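Local atomic coordinates of solute-binding protein (Thermoactinomyces vulgaris, PDB entry 2ZYO), a protein that binds cyclodextrins and linear maltodextrins such as maltotetraose and probably delivers them to a membrane transporter for sugar uptake. Residues A57-L65 with V78-A88; K91-V99 with L286-T297. All coordinates share one frame; numbering follows the deposited sequence.

Interaction 1: A57-L65 with V78-A88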
loop_
_atom_site.group_PDB
_atom_site.type_symbol
_atom_site.label_atom_id
_atom_site.label_comp_id
_atom_site.label_asym_id
_atom_site.label_seq_id
_atom_site.Cartn_x
_atom_site.Cartn_y
_atom_site.Cartn_z
ATOM N N ALA A 57 -5.971 8.486 -14.717
ATOM C CA ALA A 57 -6.205 7.738 -13.486
ATOM C C ALA A 57 -5.069 6.757 -13.231
ATOM O O ALA A 57 -4.590 6.104 -14.157
ATOM C CB ALA A 57 -7.529 7.006 -13.560
ATOM N N LEU A 58 -4.641 6.669 -11.975
ATOM C CA LEU A 58 -3.526 5.803 -11.586
ATOM C C LEU A 58 -3.622 4.392 -12.163
ATOM O O LEU A 58 -2.676 3.906 -12.784
ATOM C CB LEU A 58 -3.399 5.743 -10.060
ATOM C CG LEU A 58 -2.369 6.620 -9.335
ATOM C CD1 LEU A 58 -2.068 7.939 -10.041
ATOM C CD2 LEU A 58 -2.839 6.862 -7.911
ATOM N N LEU A 59 -4.774 3.751 -11.983
ATOM C CA LEU A 59 -4.948 2.362 -12.402
ATOM C C LEU A 59 -5.265 2.195 -13.891
ATOM O O LEU A 59 -5.508 1.081 -14.356
ATOM C CB LEU A 59 -5.992 1.653 -11.526
ATOM C CG LEU A 59 -5.637 1.486 -10.041
ATOM C CD1 LEU A 59 -6.763 0.786 -9.299
ATOM C CD2 LEU A 59 -4.313 0.740 -9.839
ATOM N N LYS A 60 -5.247 3.303 -14.629
ATOM C CA LYS A 60 -5.418 3.276 -16.081
ATOM C C LYS A 60 -4.121 3.579 -16.828
ATOM O O LYS A 60 -4.033 3.370 -18.041
ATOM C CB LYS A 60 -6.506 4.261 -16.511
ATOM C CG LYS A 60 -7.904 3.839 -16.099
ATOM C CD LYS A 60 -8.956 4.649 -16.827
ATOM C CE LYS A 60 -10.356 4.267 -16.375
ATOM N NZ LYS A 60 -10.728 2.880 -16.777
ATOM N N GLN A 61 -3.115 4.058 -16.099
ATOM C CA GLN A 61 -1.867 4.515 -16.714
ATOM C C GLN A 61 -1.059 3.404 -17.381
ATOM O O GLN A 61 -0.489 3.610 -18.454
ATOM C CB GLN A 61 -1.003 5.265 -15.700
ATOM C CG GLN A 61 -1.529 6.649 -15.360
ATOM C CD GLN A 61 -0.500 7.533 -14.683
ATOM O OE1 GLN A 61 0.708 7.325 -14.818
ATOM N NE2 GLN A 61 -0.976 8.534 -13.957
ATOM N N GLN A 62 -1.009 2.238 -16.743
ATOM C CA GLN A 62 -0.257 1.107 -17.276
ATOM C C GLN A 62 -0.825 0.661 -18.628
ATOM O O GLN A 62 -0.077 0.467 -19.590
ATOM C CB GLN A 62 -0.231 -0.048 -16.268
ATOM C CG GLN A 62 0.954 -0.984 -16.435
ATOM C CD GLN A 62 1.176 -1.914 -15.252
ATOM O OE1 GLN A 62 0.856 -1.587 -14.105
ATOM N NE2 GLN A 62 1.750 -3.076 -15.526
ATOM N N GLU A 63 -2.150 0.528 -18.697
ATOM C CA GLU A 63 -2.839 0.180 -19.940
ATOM C C GLU A 63 -2.669 1.256 -21.015
ATOM O O GLU A 63 -2.444 0.937 -22.185
ATOM C CB GLU A 63 -4.328 -0.075 -19.678
ATOM C CG GLU A 63 -4.623 -1.404 -18.993
ATOM C CD GLU A 63 -5.985 -1.433 -18.317
ATOM O OE1 GLU A 63 -6.265 -0.539 -17.485
ATOM O OE2 GLU A 63 -6.774 -2.358 -18.607
ATOM N N LYS A 64 -2.777 2.524 -20.614
ATOM C CA LYS A 64 -2.644 3.640 -21.547
ATOM C C LYS A 64 -1.233 3.744 -22.121
ATOM O O LYS A 64 -1.067 4.033 -23.307
ATOM C CB LYS A 64 -3.060 4.965 -20.896
ATOM C CG LYS A 64 -3.191 6.124 -21.880
ATOM C CD LYS A 64 -3.662 7.395 -21.194
ATOM C CE LYS A 64 -3.526 8.611 -22.096
ATOM N NZ LYS A 64 -4.342 8.506 -23.339
ATOM N N LEU A 65 -0.225 3.505 -21.284
ATOM C CA LEU A 65 1.170 3.550 -21.733
ATOM C C LEU A 65 1.494 2.400 -22.688
ATOM O O LEU A 65 2.296 2.559 -23.611
ATOM C CB LEU A 65 2.137 3.552 -20.542
ATOM C CG LEU A 65 3.610 3.873 -20.839
ATOM C CD1 LEU A 65 3.787 5.305 -21.354
ATOM C CD2 LEU A 65 4.470 3.637 -19.605
ATOM N N VAL A 78 5.424 8.352 -15.397
ATOM C CA VAL A 78 4.124 7.766 -15.078
ATOM C C VAL A 78 4.092 7.369 -13.604
ATOM O O VAL A 78 5.127 7.368 -12.932
ATOM C CB VAL A 78 3.815 6.532 -15.966
ATOM C CG1 VAL A 78 3.612 6.953 -17.422
ATOM C CG2 VAL A 78 4.926 5.488 -15.855
ATOM N N THR A 79 2.906 7.037 -13.102
ATOM C CA THR A 79 2.741 6.703 -11.692
ATOM C C THR A 79 1.585 5.736 -11.440
ATOM O O THR A 79 0.518 5.862 -12.039
ATOM C CB THR A 79 2.598 7.985 -10.815
ATOM O OG1 THR A 79 2.482 7.624 -9.435
ATOM C CG2 THR A 79 1.398 8.827 -11.231
ATOM N N TRP A 80 1.833 4.762 -10.564
ATOM C CA TRP A 80 0.817 3.818 -10.079
ATOM C C TRP A 80 1.332 3.091 -8.832
ATOM O O TRP A 80 2.537 3.092 -8.577
ATOM C CB TRP A 80 0.388 2.820 -11.168
ATOM C CG TRP A 80 1.496 2.069 -11.853
ATOM C CD1 TRP A 80 2.213 1.019 -11.351
ATOM C CD2 TRP A 80 1.982 2.286 -13.184
ATOM N NE1 TRP A 80 3.126 0.578 -12.282
ATOM C CE2 TRP A 80 3.009 1.343 -13.414
ATOM C CE3 TRP A 80 1.662 3.199 -14.196
ATOM C CZ2 TRP A 80 3.712 1.280 -14.622
ATOM C CZ3 TRP A 80 2.358 3.132 -15.399
ATOM C CH2 TRP A 80 3.373 2.182 -15.600
ATOM N N PRO A 81 0.420 2.491 -8.036
ATOM C CA PRO A 81 0.852 1.676 -6.893
ATOM C C PRO A 81 1.864 0.597 -7.296
ATOM O O PRO A 81 1.717 -0.030 -8.350
ATOM C CB PRO A 81 -0.456 1.045 -6.409
ATOM C CG PRO A 81 -1.502 2.031 -6.802
ATOM C CD PRO A 81 -1.051 2.569 -8.124
ATOM N N HIS A 82 2.871 0.389 -6.449
ATOM C CA HIS A 82 4.040 -0.432 -6.784
ATOM C C HIS A 82 3.752 -1.921 -6.978
ATOM O O HIS A 82 4.575 -2.636 -7.544
ATOM C CB HIS A 82 5.121 -0.278 -5.709
ATOM C CG HIS A 82 4.955 -1.217 -4.555
ATOM N ND1 HIS A 82 4.113 -0.954 -3.496
ATOM C CD2 HIS A 82 5.509 -2.427 -4.302
ATOM C CE1 HIS A 82 4.160 -1.956 -2.638
ATOM N NE2 HIS A 82 5.001 -2.862 -3.102
ATOM N N ASP A 83 2.606 -2.397 -6.493
ATOM C CA ASP A 83 2.312 -3.834 -6.527
ATOM C C ASP A 83 2.179 -4.394 -7.949
ATOM O O ASP A 83 2.242 -5.607 -8.151
ATOM C CB ASP A 83 1.079 -4.175 -5.677
ATOM C CG ASP A 83 -0.169 -3.450 -6.135
ATOM O OD1 ASP A 83 -0.239 -2.215 -5.961
ATOM O OD2 ASP A 83 -1.090 -4.118 -6.652
ATOM N N ARG A 84 2.019 -3.505 -8.928
ATOM C CA ARG A 84 1.919 -3.910 -10.334
ATOM C C ARG A 84 3.193 -3.585 -11.125
ATOM O O ARG A 84 3.194 -3.608 -12.361
ATOM C CB ARG A 84 0.681 -3.285 -10.999
ATOM C CG ARG A 84 -0.638 -3.526 -10.252
ATOM C CD ARG A 84 -1.079 -4.981 -10.284
ATOM N NE ARG A 84 -2.141 -5.240 -9.313
ATOM C CZ ARG A 84 -2.815 -6.383 -9.213
ATOM N NH1 ARG A 84 -2.553 -7.398 -10.027
ATOM N NH2 ARG A 84 -3.760 -6.509 -8.291
ATOM N N LEU A 85 4.278 -3.301 -10.404
ATOM C CA LEU A 85 5.570 -2.992 -11.018
ATOM C C LEU A 85 6.122 -4.159 -11.835
ATOM O O LEU A 85 6.658 -3.957 -12.924
ATOM C CB LEU A 85 6.589 -2.570 -9.952
ATOM C CG LEU A 85 7.961 -2.063 -10.404
ATOM C CD1 LEU A 85 7.825 -0.770 -11.194
ATOM C CD2 LEU A 85 8.875 -1.868 -9.207
ATOM N N GLY A 86 5.982 -5.373 -11.301
ATOM C CA GLY A 86 6.478 -6.581 -11.958
ATOM C C GLY A 86 5.918 -6.780 -13.350
ATOM O O GLY A 86 6.665 -7.065 -14.287
ATOM N N GLU A 87 4.603 -6.618 -13.478
ATOM C CA GLU A 87 3.916 -6.685 -14.771
ATOM C C GLU A 87 4.489 -5.664 -15.754
ATOM O O GLU A 87 4.732 -5.984 -16.916
ATOM C CB GLU A 87 2.413 -6.452 -14.591
ATOM C CG GLU A 87 1.663 -7.605 -13.936
ATOM C CD GLU A 87 0.354 -7.172 -13.296
ATOM O OE1 GLU A 87 -0.464 -6.508 -13.972
ATOM O OE2 GLU A 87 0.139 -7.505 -12.112
ATOM N N ALA A 88 4.712 -4.443 -15.272
ATOM C CA ALA A 88 5.228 -3.356 -16.104
ATOM C C ALA A 88 6.663 -3.596 -16.568
ATOM O O ALA A 88 6.993 -3.348 -17.729
ATOM C CB ALA A 88 5.125 -2.033 -15.359
#

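Interaction 2: K91-V99 with L286-T297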
loop_
_atom_site.group_PDB
_atom_site.type_symbol
_atom_site.label_atom_id
_atom_site.label_comp_id
_atom_site.label_asym_id
_atom_site.label_seq_id
_atom_site.Cartn_x
_atom_site.Cartn_y
_atom_site.Cartn_z
ATOM N N LYS A 91 7.041 -6.689 -19.095
ATOM C CA LYS A 91 6.447 -6.362 -20.397
ATOM C C LYS A 91 7.182 -5.220 -21.107
ATOM O O LYS A 91 6.822 -4.837 -22.226
ATOM C CB LYS A 91 4.961 -6.023 -20.243
ATOM C CG LYS A 91 4.090 -7.175 -19.749
ATOM C CD LYS A 91 3.669 -8.112 -20.870
ATOM C CE LYS A 91 2.946 -9.333 -20.321
ATOM N NZ LYS A 91 1.682 -8.980 -19.607
ATOM N N GLY A 92 8.207 -4.685 -20.448
ATOM C CA GLY A 92 9.076 -3.666 -21.037
ATOM C C GLY A 92 8.448 -2.289 -21.146
ATOM O O GLY A 92 8.786 -1.520 -22.047
ATOM N N LEU A 93 7.533 -1.980 -20.230
ATOM C CA LEU A 93 6.891 -0.667 -20.182
ATOM C C LEU A 93 7.787 0.387 -19.552
ATOM O O LEU A 93 7.699 1.573 -19.887
ATOM C CB LEU A 93 5.577 -0.728 -19.400
ATOM C CG LEU A 93 4.280 -1.016 -20.155
ATOM C CD1 LEU A 93 3.119 -0.967 -19.188
ATOM C CD2 LEU A 93 4.071 -0.015 -21.281
ATOM N N LEU A 94 8.637 -0.053 -18.629
ATOM C CA LEU A 94 9.478 0.852 -17.858
ATOM C C LEU A 94 10.952 0.545 -18.056
ATOM O O LEU A 94 11.330 -0.595 -18.325
ATOM C CB LEU A 94 9.131 0.763 -16.368
ATOM C CG LEU A 94 7.676 1.004 -15.952
ATOM C CD1 LEU A 94 7.528 0.789 -14.462
ATOM C CD2 LEU A 94 7.188 2.396 -16.351
ATOM N N GLN A 95 11.778 1.579 -17.932
ATOM C CA GLN A 95 13.227 1.411 -17.926
ATOM C C GLN A 95 13.768 1.849 -16.568
ATOM O O GLN A 95 13.151 2.685 -15.900
ATOM C CB GLN A 95 13.877 2.202 -19.065
ATOM C CG GLN A 95 13.611 3.697 -19.048
ATOM C CD GLN A 95 14.371 4.427 -20.135
ATOM O OE1 GLN A 95 15.598 4.344 -20.209
ATOM N NE2 GLN A 95 13.649 5.152 -20.981
ATOM N N PRO A 96 14.912 1.283 -16.143
ATOM C CA PRO A 96 15.452 1.655 -14.835
ATOM C C PRO A 96 15.851 3.122 -14.781
ATOM O O PRO A 96 16.141 3.724 -15.819
ATOM C CB PRO A 96 16.708 0.785 -14.712
ATOM C CG PRO A 96 16.523 -0.314 -15.693
ATOM C CD PRO A 96 15.758 0.284 -16.819
ATOM N N ILE A 97 15.844 3.697 -13.582
ATOM C CA ILE A 97 16.443 5.010 -13.383
ATOM C C ILE A 97 17.871 4.846 -12.884
ATOM O O ILE A 97 18.195 3.875 -12.193
ATOM C CB ILE A 97 15.626 5.926 -12.435
ATOM C CG1 ILE A 97 15.396 5.266 -11.070
ATOM C CG2 ILE A 97 14.306 6.323 -13.094
ATOM C CD1 ILE A 97 15.001 6.250 -9.970
ATOM N N GLN A 98 18.720 5.794 -13.257
ATOM C CA GLN A 98 20.104 5.790 -12.828
ATOM C C GLN A 98 20.359 6.995 -11.934
ATOM O O GLN A 98 20.537 8.121 -12.409
ATOM C CB GLN A 98 21.044 5.767 -14.036
ATOM C CG GLN A 98 20.930 4.489 -14.855
ATOM C CD GLN A 98 21.886 4.457 -16.022
ATOM O OE1 GLN A 98 21.603 5.003 -17.090
ATOM N NE2 GLN A 98 23.028 3.800 -15.832
ATOM N N VAL A 99 20.328 6.742 -10.628
ATOM C CA VAL A 99 20.637 7.747 -9.617
ATOM C C VAL A 99 21.642 7.173 -8.625
ATOM O O VAL A 99 21.731 5.953 -8.458
ATOM C CB VAL A 99 19.366 8.242 -8.861
ATOM C CG1 VAL A 99 18.408 8.952 -9.813
ATOM C CG2 VAL A 99 18.659 7.094 -8.139
ATOM N N LEU A 286 9.806 5.713 -14.999
ATOM C CA LEU A 286 10.304 6.224 -16.268
ATOM C C LEU A 286 9.908 5.294 -17.407
ATOM O O LEU A 286 10.322 4.132 -17.442
ATOM C CB LEU A 286 11.829 6.378 -16.206
ATOM C CG LEU A 286 12.592 6.885 -17.434
ATOM C CD1 LEU A 286 12.088 8.243 -17.896
ATOM C CD2 LEU A 286 14.085 6.936 -17.134
ATOM N N SER A 287 9.106 5.814 -18.332
ATOM C CA SER A 287 8.656 5.037 -19.480
ATOM C C SER A 287 9.838 4.546 -20.303
ATOM O O SER A 287 10.778 5.298 -20.562
ATOM C CB SER A 287 7.735 5.873 -20.367
ATOM O OG SER A 287 7.497 5.227 -21.608
ATOM N N ALA A 288 9.771 3.284 -20.720
ATOM C CA ALA A 288 10.790 2.695 -21.591
ATOM C C ALA A 288 10.813 3.383 -22.955
ATOM O O ALA A 288 11.788 3.269 -23.701
ATOM C CB ALA A 288 10.547 1.204 -21.752
ATOM N N TYR A 289 9.739 4.109 -23.261
ATOM C CA TYR A 289 9.590 4.783 -24.548
ATOM C C TYR A 289 10.021 6.246 -24.509
ATOM O O TYR A 289 9.972 6.938 -25.527
ATOM C CB TYR A 289 8.144 4.654 -25.042
ATOM C CG TYR A 289 7.717 3.216 -25.188
ATOM C CD1 TYR A 289 8.012 2.499 -26.346
ATOM C CD2 TYR A 289 7.043 2.562 -24.158
ATOM C CE1 TYR A 289 7.634 1.172 -26.481
ATOM C CE2 TYR A 289 6.661 1.234 -24.283
ATOM C CZ TYR A 289 6.960 0.545 -25.445
ATOM O OH TYR A 289 6.585 -0.770 -25.567
ATOM N N SER A 290 10.460 6.711 -23.341
ATOM C CA SER A 290 10.965 8.073 -23.217
ATOM C C SER A 290 12.251 8.241 -24.014
ATOM O O SER A 290 13.160 7.410 -23.925
ATOM C CB SER A 290 11.217 8.442 -21.755
ATOM O OG SER A 290 11.765 9.749 -21.668
ATOM N N LYS A 291 12.309 9.321 -24.788
ATOM C CA LYS A 291 13.487 9.656 -25.586
ATOM C C LYS A 291 14.475 10.484 -24.767
ATOM O O LYS A 291 15.579 10.786 -25.228
ATOM C CB LYS A 291 13.080 10.423 -26.849
ATOM C CG LYS A 291 12.124 9.672 -27.772
ATOM C CD LYS A 291 12.856 8.688 -28.677
ATOM C CE LYS A 291 11.901 8.009 -29.657
ATOM N NZ LYS A 291 11.115 8.971 -30.490
ATOM N N TYR A 292 14.073 10.840 -23.547
ATOM C CA TYR A 292 14.887 11.697 -22.685
ATOM C C TYR A 292 15.035 11.142 -21.265
ATOM O O TYR A 292 14.632 11.798 -20.303
ATOM C CB TYR A 292 14.308 13.117 -22.642
ATOM C CG TYR A 292 14.029 13.706 -24.004
ATOM C CD1 TYR A 292 15.052 14.284 -24.759
ATOM C CD2 TYR A 292 12.742 13.683 -24.541
ATOM C CE1 TYR A 292 14.797 14.822 -26.019
ATOM C CE2 TYR A 292 12.476 14.219 -25.795
ATOM C CZ TYR A 292 13.506 14.787 -26.526
ATOM O OH TYR A 292 13.240 15.317 -27.768
ATOM N N PRO A 293 15.636 9.942 -21.126
ATOM C CA PRO A 293 15.758 9.320 -19.803
ATOM C C PRO A 293 16.526 10.171 -18.781
ATOM O O PRO A 293 16.112 10.255 -17.623
ATOM C CB PRO A 293 16.506 8.011 -20.093
ATOM C CG PRO A 293 17.178 8.231 -21.405
ATOM C CD PRO A 293 16.240 9.099 -22.175
ATOM N N LYS A 294 17.618 10.807 -19.200
ATOM C CA LYS A 294 18.434 11.597 -18.269
ATOM C C LYS A 294 17.714 12.850 -17.776
ATOM O O LYS A 294 17.694 13.126 -16.576
ATOM C CB LYS A 294 19.794 11.951 -18.878
ATOM C CG LYS A 294 20.686 10.744 -19.124
ATOM C CD LYS A 294 22.025 11.158 -19.705
ATOM C CE LYS A 294 22.911 9.948 -19.960
ATOM N NZ LYS A 294 24.209 10.332 -20.589
ATOM N N TYR A 295 17.126 13.605 -18.702
ATOM C CA TYR A 295 16.358 14.792 -18.338
ATOM C C TYR A 295 15.093 14.441 -17.551
ATOM O O TYR A 295 14.751 15.129 -16.588
ATOM C CB TYR A 295 15.999 15.614 -19.576
ATOM C CG TYR A 295 17.078 16.578 -20.021
ATOM C CD1 TYR A 295 18.014 16.211 -20.993
ATOM C CD2 TYR A 295 17.153 17.863 -19.485
ATOM C CE1 TYR A 295 19.001 17.104 -21.413
ATOM C CE2 TYR A 295 18.136 18.760 -19.897
ATOM C CZ TYR A 295 19.054 18.373 -20.859
ATOM O OH TYR A 295 20.020 19.265 -21.266
ATOM N N ALA A 296 14.409 13.371 -17.957
ATOM C CA ALA A 296 13.205 12.928 -17.247
ATOM C C ALA A 296 13.519 12.494 -15.819
ATOM O O ALA A 296 12.715 12.710 -14.915
ATOM C CB ALA A 296 12.505 11.810 -18.006
ATOM N N THR A 297 14.694 11.895 -15.623
ATOM C CA THR A 297 15.137 11.469 -14.294
ATOM C C THR A 297 15.487 12.674 -13.418
ATOM O O THR A 297 15.285 12.644 -12.203
ATOM C CB THR A 297 16.313 10.472 -14.382
ATOM O OG1 THR A 297 15.903 9.332 -15.145
ATOM C CG2 THR A 297 16.752 10.003 -13.000
HETATM O O HOH W 1 10.858 3.147 -14.424
HETATM O O HOH W 2 15.142 5.667 -23.351
HETATM O O HOH W 3 17.951 7.591 -15.379
#

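Interaction 1: A57-L65 with V78-A88
Gln62 lies across the indole of Trp80, and these two residues have more surface buried by the contact than any others of the two segments. Gln62 CB stands over the six-membered ring of Trp80, 8° off the normal through its centroid, a CH-pi contact. With CG anti to the backbone N (chi1 -155°), the extended chain runs on over the same face of the indole, its amide plane only moderately inclined to the ring. Gln62 OE1 ends 3.6 Å from Trp80 NE1, above the plane and hence unsuited to that N-H. The amide stops against the first turn of helix 85-90, where Gln62 NE2 is 3.5 Å from Ala88 CB.

Gln61, the residue before it, works at the ring edge: Gln61 CB is 3.7 Å from Trp80 CE3. Gln61 OE1 takes the backbone N-H of Thr79 at 2.8 Å, nearly straight at 169°, with the donor tilted out of the carbonyl plane, while Gln61 NE2 donates to Val56 O. An alanine in place of Trp80 would probably leave the Gln62 chain without the surface it lies on and open a gap between helix 61-71 and strand 77-81.

Ahead of the helix, Leu58 CD1 meets Thr79 CG2 at 3.8 Å. The contact thus packs helix 61-71 of a periplasmic-binding-protein-type fold on a strand of its sheet and the helix after it. Arg84, at the N-cap of that helix, makes weak salt-bridge bonds to both Asp83 and Glu87, and its NH2 makes a weak bond to the bound glucose. Chemically, one directed bond, Thr79 N to Gln61 OE1, stands among contacts that are mainly carbon on carbon and chain over ring.

Interaction 2: K91-V99 with L286-T297
Gln95 fills the middle of this contact, its side chain packed along Leu286 and bonded to the turn that follows. Gln95 CG occupies the cramped site between backbone N and carbonyl carbon (chi1 59°), which lays it 3.7 Å from Leu286 CG and sends the extended chain to Ser287. There Gln95 NE2 gives a straight bond (2.9 Å, 176°) to Ser287 O, which lies in the amide plane. Ser290 N reaches the same oxygen from the opposite face of its carbonyl, closing a type I turn from Ser287 to Ser290.

Two backbone bonds join the segments: Ala288 N to Leu93 O at 2.8 Å, and Gln95 N to Leu286 O. They set the short, weakly bonded strand 94-95 antiparallel to strand 278-287 in the mixed sheet, with Leu94 and Ser287 as a non-hydrogen-bonded pair. Gly92, just ahead, ends helix 85-90 in a Schellman motif, and Gly92 O lies 3.3 Å from Ala288 CB.

Packing stays close where Ile97 CG2 touches Leu286 CB at 4.0 Å and Val99 CG1 meets Thr297 CG2 at 3.7 Å. The looser side is bridged by water: one joins Gln98 N to Thr297 OG1, another Gln95 NE2 to Ser290 O. There too the exposed Tyr289 ring offers its edge to Leu93 CD2.

How the interactions relate
The two interactions follow in series along the chain, their centres 14 Å apart, and share one sheet in which strands 77-81 and 278-287 are neighbours. Helix 85-90 closes interaction 1 and leads toward interaction 2; the two are joined by a probable hydrogen bond, Leu93 N to Ala88 O, 2.9 Å. Side chains also pack against each other: Gln62 CG lies 3.5 Å from Leu93 CD1, Leu85 CD1 is 3.6 Å from Leu94 CD1, and Leu65 CD1 is 3.7 Å from Ser287 OG. Only interaction 1 holds a residue of the sugar pocket, Arg84, whose side chain is about 3 Å from a glucose; the centre of interaction 2 lies farther out, about 23 Å from the chain's centre against 14 Å for that of interaction 1.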